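Local coordinates for sensor protein (Vibrio parahaemolyticus, PDB 3I9Y) that is the sensor domain of a membrane-bound histidine kinase that responds to trimethylamine N-oxide and probably passes the signal on by ATP-dependent histidine phosphorylation, at residues D98-E103 and R229-T234. Residues are numbered along the deposited sequence; the frame is centred on the assembly and turned at random.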
loop_
_atom_site.group_PDB
_atom_site.type_symbol
_atom_site.label_atom_id
_atom_site.label_comp_id
_atom_site.label_asym_id
_atom_site.label_seq_id
_atom_site.Cartn_x
_atom_site.Cartn_y
_atom_site.Cartn_z
ATOM N N ASP A 98 10.379 -4.414 -0.979
ATOM C CA ASP A 98 11.228 -5.303 -0.281
ATOM C C ASP A 98 12.322 -5.926 -1.168
ATOM O O ASP A 98 13.410 -6.064 -0.696
ATOM C CB ASP A 98 10.472 -6.447 0.421
ATOM C CG ASP A 98 9.531 -5.847 1.581
ATOM O OD1 ASP A 98 9.625 -4.603 1.897
ATOM O OD2 ASP A 98 8.750 -6.579 2.194
ATOM N N THR A 99 12.005 -6.225 -2.404
ATOM C CA THR A 99 13.027 -6.765 -3.270
ATOM C C THR A 99 14.144 -5.704 -3.434
ATOM O O THR A 99 15.309 -5.988 -3.365
ATOM C CB THR A 99 12.403 -7.067 -4.694
ATOM O OG1 THR A 99 11.403 -8.091 -4.331
ATOM C CG2 THR A 99 13.437 -7.926 -5.593
ATOM N N ARG A 100 13.770 -4.490 -3.652
ATOM C CA ARG A 100 14.791 -3.488 -3.861
ATOM C C ARG A 100 15.672 -3.202 -2.569
ATOM O O ARG A 100 16.890 -2.954 -2.693
ATOM C CB ARG A 100 14.072 -2.192 -4.339
ATOM C CG ARG A 100 13.864 -2.122 -5.880
ATOM C CD ARG A 100 12.362 -1.715 -6.232
ATOM N NE ARG A 100 11.877 -1.762 -7.675
ATOM C CZ ARG A 100 12.525 -1.035 -8.530
ATOM N NH1 ARG A 100 13.540 -0.338 -8.119
ATOM N NH2 ARG A 100 12.155 -0.903 -9.751
ATOM N N VAL A 101 15.033 -3.246 -1.371
ATOM C CA VAL A 101 15.723 -2.993 -0.150
ATOM C C VAL A 101 16.707 -4.166 0.041
ATOM O O VAL A 101 17.941 -3.909 0.291
ATOM C CB VAL A 101 14.717 -2.835 0.998
ATOM C CG1 VAL A 101 15.480 -3.025 2.459
ATOM C CG2 VAL A 101 13.894 -1.505 0.812
ATOM N N GLU A 102 16.311 -5.404 -0.271
ATOM C CA GLU A 102 17.196 -6.544 -0.093
ATOM C C GLU A 102 18.362 -6.400 -1.131
ATOM O O GLU A 102 19.495 -6.592 -0.710
ATOM C CB GLU A 102 16.498 -7.863 -0.275
ATOM C CG GLU A 102 17.357 -9.131 -0.195
ATOM C CD GLU A 102 18.051 -9.239 1.130
ATOM O OE1 GLU A 102 17.719 -8.499 2.186
ATOM O OE2 GLU A 102 19.059 -10.056 1.176
ATOM N N GLU A 103 18.167 -5.974 -2.381
ATOM C CA GLU A 103 19.359 -5.792 -3.249
ATOM C C GLU A 103 20.291 -4.716 -2.666
ATOM O O GLU A 103 21.536 -4.770 -2.776
ATOM C CB GLU A 103 19.019 -5.184 -4.641
ATOM C CG GLU A 103 17.991 -6.133 -5.346
ATOM C CD GLU A 103 17.449 -5.555 -6.703
ATOM O OE1 GLU A 103 16.804 -6.393 -7.356
ATOM O OE2 GLU A 103 17.616 -4.372 -7.111
ATOM N N ARG A 229 19.446 2.248 -7.506
ATOM C CA ARG A 229 18.219 1.713 -6.720
ATOM C C ARG A 229 17.502 2.775 -5.941
ATOM O O ARG A 229 16.604 2.538 -5.199
ATOM C CB ARG A 229 18.639 0.448 -5.847
ATOM C CG ARG A 229 18.970 -0.565 -6.931
ATOM C CD ARG A 229 19.864 -1.521 -6.574
ATOM N NE ARG A 229 19.831 -2.701 -7.415
ATOM C CZ ARG A 229 20.690 -2.968 -8.415
ATOM N NH1 ARG A 229 21.688 -2.106 -8.789
ATOM N NH2 ARG A 229 20.560 -4.190 -8.979
ATOM N N GLN A 230 17.946 4.043 -6.135
ATOM C CA GLN A 230 17.337 5.125 -5.443
ATOM C C GLN A 230 15.884 5.273 -5.945
ATOM O O GLN A 230 15.123 5.900 -5.225
ATOM C CB GLN A 230 18.066 6.600 -5.632
ATOM C CG GLN A 230 19.357 6.583 -4.975
ATOM C CD GLN A 230 20.133 7.911 -5.422
ATOM O OE1 GLN A 230 20.710 8.027 -6.586
ATOM N NE2 GLN A 230 20.027 8.897 -4.552
ATOM N N VAL A 231 15.505 4.670 -7.063
ATOM C CA VAL A 231 14.051 4.664 -7.557
ATOM C C VAL A 231 13.221 4.043 -6.420
ATOM O O VAL A 231 12.015 4.283 -6.383
ATOM C CB VAL A 231 13.689 3.731 -8.798
ATOM C CG1 VAL A 231 14.736 3.837 -9.862
ATOM C CG2 VAL A 231 13.947 2.333 -8.451
ATOM N N VAL A 232 13.798 3.291 -5.446
ATOM C CA VAL A 232 12.902 2.717 -4.329
ATOM C C VAL A 232 12.186 3.865 -3.537
ATOM O O VAL A 232 11.087 3.721 -3.022
ATOM C CB VAL A 232 13.723 1.863 -3.429
ATOM C CG1 VAL A 232 14.557 2.756 -2.470
ATOM C CG2 VAL A 232 12.815 1.011 -2.556
ATOM N N PHE A 233 12.773 5.080 -3.412
ATOM C CA PHE A 233 12.119 6.108 -2.680
ATOM C C PHE A 233 10.867 6.607 -3.551
ATOM O O PHE A 233 9.874 7.053 -2.953
ATOM C CB PHE A 233 13.097 7.339 -2.481
ATOM C CG PHE A 233 14.151 7.050 -1.424
ATOM C CD1 PHE A 233 13.825 7.096 -0.063
ATOM C CD2 PHE A 233 15.428 6.673 -1.871
ATOM C CE1 PHE A 233 14.782 6.771 0.825
ATOM C CE2 PHE A 233 16.421 6.327 -0.977
ATOM C CZ PHE A 233 16.135 6.367 0.373
ATOM N N THR A 234 10.872 6.519 -4.886
ATOM C CA THR A 234 9.651 7.027 -5.478
ATOM C C THR A 234 8.658 5.901 -5.333
ATOM O O THR A 234 7.509 6.210 -5.312
ATOM C CB THR A 234 9.741 7.372 -6.943
ATOM O OG1 THR A 234 9.998 6.152 -7.596
ATOM C CG2 THR A 234 11.042 8.168 -7.263
#
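Two stacked four-helix bundles build this sensor domain, and the contact lies toward the middle of the elongated domain, where long helix 63-114 passes the link between helix 213-228 and helix 232-267. The pairing of Glu103 with Arg229 and the packing of Arg100 and Val101 on Val232 illustrate how a helix interface can combine a polar edge with an apolar interior. The Arg229 side chain, extended from CG to NE, crosses that of Glu103 at about a right angle and gives its NE hydrogen to Glu103 OE2 at 2.8 Å. This salt-bridge bond is nearly straight, 169° at the hydrogen, and the oxygen lies close to the guanidinium plane. The carboxylate, turned 71° from that plane, receives the donor on the anti side of OE2, with the donor tilted out of the carboxylate plane. Arg229 NH2 stands farther from the same oxygen, at 3.5 Å, while NH1 pairs with Glu225 of the preceding helix.

Where the two backbones come nearest, at Arg100 and Val232 (CA to CA 6.5 Å), Val232 CG2, anti to its backbone N, approaches Arg100 CB to 3.9 Å and Val101 CG2 to 4.3 Å. Arg100 NE forms a salt bridge with Glu96, on the same helix. With one guanidinium held by carboxylates from two helices, and Val232 buried against aliphatic carbon, the contact joins helix 63-114 to the link through Arg229 and to the start of helix 232-267 through Val232.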